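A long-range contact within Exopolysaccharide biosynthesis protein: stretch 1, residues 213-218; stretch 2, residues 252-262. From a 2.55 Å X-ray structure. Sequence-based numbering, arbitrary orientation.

Stretch 1, residues 213-218: DDQGVI
Stretch 2, residues 252-262: APAIKAMYQWS

A tight, irregular turn, residues 213-218, packs against one side of a helix that spans 252-262 and runs on beyond it. The CA atoms nearest each other across the contact are those of Gln215 and Ala257, 6.2 Å apart, and the contact is small, burying 247 Å² in all. No direct hydrogen bond crosses it.

The turn is organised by Asp214. Its phi/psi is -109/6, and its chi1 of 60° (p), with chi2 at 31°, brings OD1 over its own following backbone. There Asp214 OD1 accepts from Gly216 N at 3.2 Å, Val217 N at 2.8 Å and Ile218 N at 2.8 Å, the last almost linear at 177°. A short carboxylate suits this place because it can gather three amides that the turn leaves pointing inward. Asp214 N closes the loop by donating to Ile218 O at 3.0 Å. Gln215 takes a left-handed 69/15, and Gly216 follows at -150/-56; Val217 (-105/-39) and Ile218 (-114/119) complete the path. Asp213, chi1 -168° (t), adds a weak bond from Gln215 N to its OD1, 2.7 Å long but bent to 126°.

The helix has regular i to i+4 bonds, including Ala257 N to Pro253 O at 2.9 Å and Trp261 N to Ala257 O at 3.0 Å. Ala257 and Trp261, one turn apart, both point their CA-to-CB bonds toward the loop. The small methyl of Ala257 permits the close approach: its CB lies 3.8 Å from Asp214 O and 3.8 Å from Gln215 NE2. Gln215 reaches obliquely toward the N-terminal end of the helix, with chi1 -88° (m), chi2 -174° (t) and chi3 113°. The extended chain places Gln215 NE2 4.5 Å from Pro253 O, too far for a hydrogen bond, so it contributes by packing.

Trp261, with chi1 167° (t) and chi2 81°, carries its indole to the other end of the contact and has the largest covered area, 66 Å². Val217, chi1 180° (t), sets CG2 3.4 Å from Trp261 NE1 and 3.7 Å from Trp261 CE2, an oblique approach in which a compact branched side chain packs against a broad ring. Asp214 OD2 lies 3.5 Å from Trp261 CD1, also obliquely; thus the carboxylate that holds the turn together with OD1 touches the indole with OD2.

One water supplies the polar link. It donates to Asp214 O and to Ala257 O, each 2.7 Å from the water oxygen, and so bridges the two backbones. Ala257 O therefore serves both this water and Trp261 N.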

# COMPACT_ATOMS: atom_id res chain seq x y z
N ASP B 213 -13.92 5.47 42.30
CA ASP B 213 -14.84 5.71 41.15
C ASP B 213 -14.01 6.16 39.94
O ASP B 213 -13.30 7.17 40.08
CB ASP B 213 -15.91 6.75 41.51
CG ASP B 213 -17.06 6.84 40.53
OD1 ASP B 213 -16.79 7.05 39.32
OD2 ASP B 213 -18.22 6.72 40.97
N ASP B 214 -14.10 5.43 38.83
CA ASP B 214 -13.41 5.76 37.54
C ASP B 214 -14.45 6.22 36.50
O ASP B 214 -14.05 6.41 35.33
CB ASP B 214 -12.55 4.60 37.05
CG ASP B 214 -13.30 3.30 36.78
OD1 ASP B 214 -14.49 3.37 36.41
OD2 ASP B 214 -12.69 2.23 36.96
N GLN B 215 -15.72 6.36 36.90
CA GLN B 215 -16.82 7.00 36.12
C GLN B 215 -17.22 6.14 34.91
O GLN B 215 -17.94 6.68 34.05
CB GLN B 215 -16.42 8.40 35.66
CG GLN B 215 -16.72 9.49 36.68
CD GLN B 215 -16.46 10.87 36.14
OE1 GLN B 215 -17.37 11.67 35.94
NE2 GLN B 215 -15.19 11.16 35.88
N GLY B 216 -16.82 4.86 34.86
CA GLY B 216 -17.06 3.99 33.69
C GLY B 216 -17.21 2.52 34.07
O GLY B 216 -18.23 1.92 33.70
N VAL B 217 -16.21 1.96 34.75
CA VAL B 217 -16.15 0.52 35.14
C VAL B 217 -16.47 0.38 36.64
O VAL B 217 -17.17 -0.58 37.00
CB VAL B 217 -14.79 -0.09 34.77
CG1 VAL B 217 -14.69 -1.56 35.16
CG2 VAL B 217 -14.48 0.10 33.29
N ILE B 218 -15.99 1.31 37.47
CA ILE B 218 -16.22 1.36 38.95
C ILE B 218 -17.06 2.60 39.28
O ILE B 218 -16.58 3.72 39.00
CB ILE B 218 -14.88 1.36 39.72
CG1 ILE B 218 -14.02 0.14 39.39
CG2 ILE B 218 -15.12 1.50 41.22
CD1 ILE B 218 -14.56 -1.17 39.91
N ALA B 252 -15.94 15.77 27.29
CA ALA B 252 -14.54 15.90 27.75
C ALA B 252 -14.35 15.11 29.05
O ALA B 252 -13.39 14.37 29.18
CB ALA B 252 -14.15 17.35 27.91
N PRO B 253 -15.26 15.24 30.06
CA PRO B 253 -15.14 14.46 31.29
C PRO B 253 -15.06 12.95 31.05
O PRO B 253 -14.24 12.30 31.67
CB PRO B 253 -16.42 14.81 32.07
CG PRO B 253 -16.81 16.17 31.54
CD PRO B 253 -16.43 16.14 30.08
N ALA B 254 -15.91 12.44 30.15
CA ALA B 254 -15.98 11.01 29.75
C ALA B 254 -14.65 10.60 29.10
O ALA B 254 -14.10 9.54 29.49
CB ALA B 254 -17.14 10.78 28.81
N ILE B 255 -14.15 11.41 28.16
CA ILE B 255 -12.88 11.18 27.42
C ILE B 255 -11.72 11.14 28.42
O ILE B 255 -10.87 10.23 28.29
CB ILE B 255 -12.68 12.25 26.33
CG1 ILE B 255 -13.69 12.08 25.19
CG2 ILE B 255 -11.25 12.24 25.80
CD1 ILE B 255 -13.80 13.28 24.28
N LYS B 256 -11.68 12.08 29.37
CA LYS B 256 -10.66 12.16 30.44
C LYS B 256 -10.77 10.93 31.36
O LYS B 256 -9.71 10.38 31.73
CB LYS B 256 -10.81 13.45 31.24
CG LYS B 256 -10.44 14.72 30.49
CD LYS B 256 -10.22 15.92 31.40
CE LYS B 256 -10.20 17.24 30.66
NZ LYS B 256 -11.42 18.04 30.92
N ALA B 257 -11.99 10.52 31.71
CA ALA B 257 -12.29 9.37 32.59
C ALA B 257 -11.82 8.07 31.93
O ALA B 257 -11.08 7.30 32.59
CB ALA B 257 -13.76 9.33 32.91
N MET B 258 -12.24 7.83 30.68
CA MET B 258 -11.91 6.60 29.91
C MET B 258 -10.40 6.54 29.67
O MET B 258 -9.84 5.43 29.72
CB MET B 258 -12.64 6.55 28.57
CG MET B 258 -12.49 5.22 27.86
SD MET B 258 -13.54 5.06 26.39
CE MET B 258 -13.40 3.31 26.08
N TYR B 259 -9.77 7.69 29.42
CA TYR B 259 -8.30 7.80 29.21
C TYR B 259 -7.57 7.35 30.48
O TYR B 259 -6.74 6.42 30.40
CB TYR B 259 -7.86 9.22 28.84
CG TYR B 259 -6.38 9.31 28.56
CD1 TYR B 259 -5.83 8.57 27.53
CD2 TYR B 259 -5.53 10.09 29.32
CE1 TYR B 259 -4.47 8.61 27.25
CE2 TYR B 259 -4.17 10.15 29.06
CZ TYR B 259 -3.64 9.41 28.02
OH TYR B 259 -2.31 9.45 27.72
N GLN B 260 -7.87 8.00 31.61
CA GLN B 260 -7.19 7.77 32.91
C GLN B 260 -7.41 6.31 33.34
O GLN B 260 -6.47 5.72 33.89
CB GLN B 260 -7.68 8.75 33.98
CG GLN B 260 -6.66 8.99 35.08
CD GLN B 260 -7.30 9.29 36.41
OE1 GLN B 260 -8.15 8.55 36.90
NE2 GLN B 260 -6.88 10.39 37.02
N TRP B 261 -8.61 5.76 33.08
CA TRP B 261 -8.94 4.33 33.32
C TRP B 261 -7.97 3.44 32.53
O TRP B 261 -7.34 2.56 33.16
CB TRP B 261 -10.39 4.01 32.96
CG TRP B 261 -10.68 2.54 32.90
CD1 TRP B 261 -10.92 1.71 33.95
CD2 TRP B 261 -10.71 1.72 31.72
NE1 TRP B 261 -11.12 0.43 33.50
CE2 TRP B 261 -11.00 0.40 32.14
CE3 TRP B 261 -10.54 1.96 30.35
CZ2 TRP B 261 -11.11 -0.66 31.25
CZ3 TRP B 261 -10.65 0.91 29.46
CH2 TRP B 261 -10.93 -0.38 29.91
N SER B 262 -7.87 3.66 31.22
CA SER B 262 -7.04 2.85 30.27
C SER B 262 -5.56 2.93 30.66
O SER B 262 -4.86 1.91 30.49
CB SER B 262 -7.26 3.30 28.85
OG SER B 262 -6.65 4.56 28.62
O HOH W 1 -11.50 7.21 35.25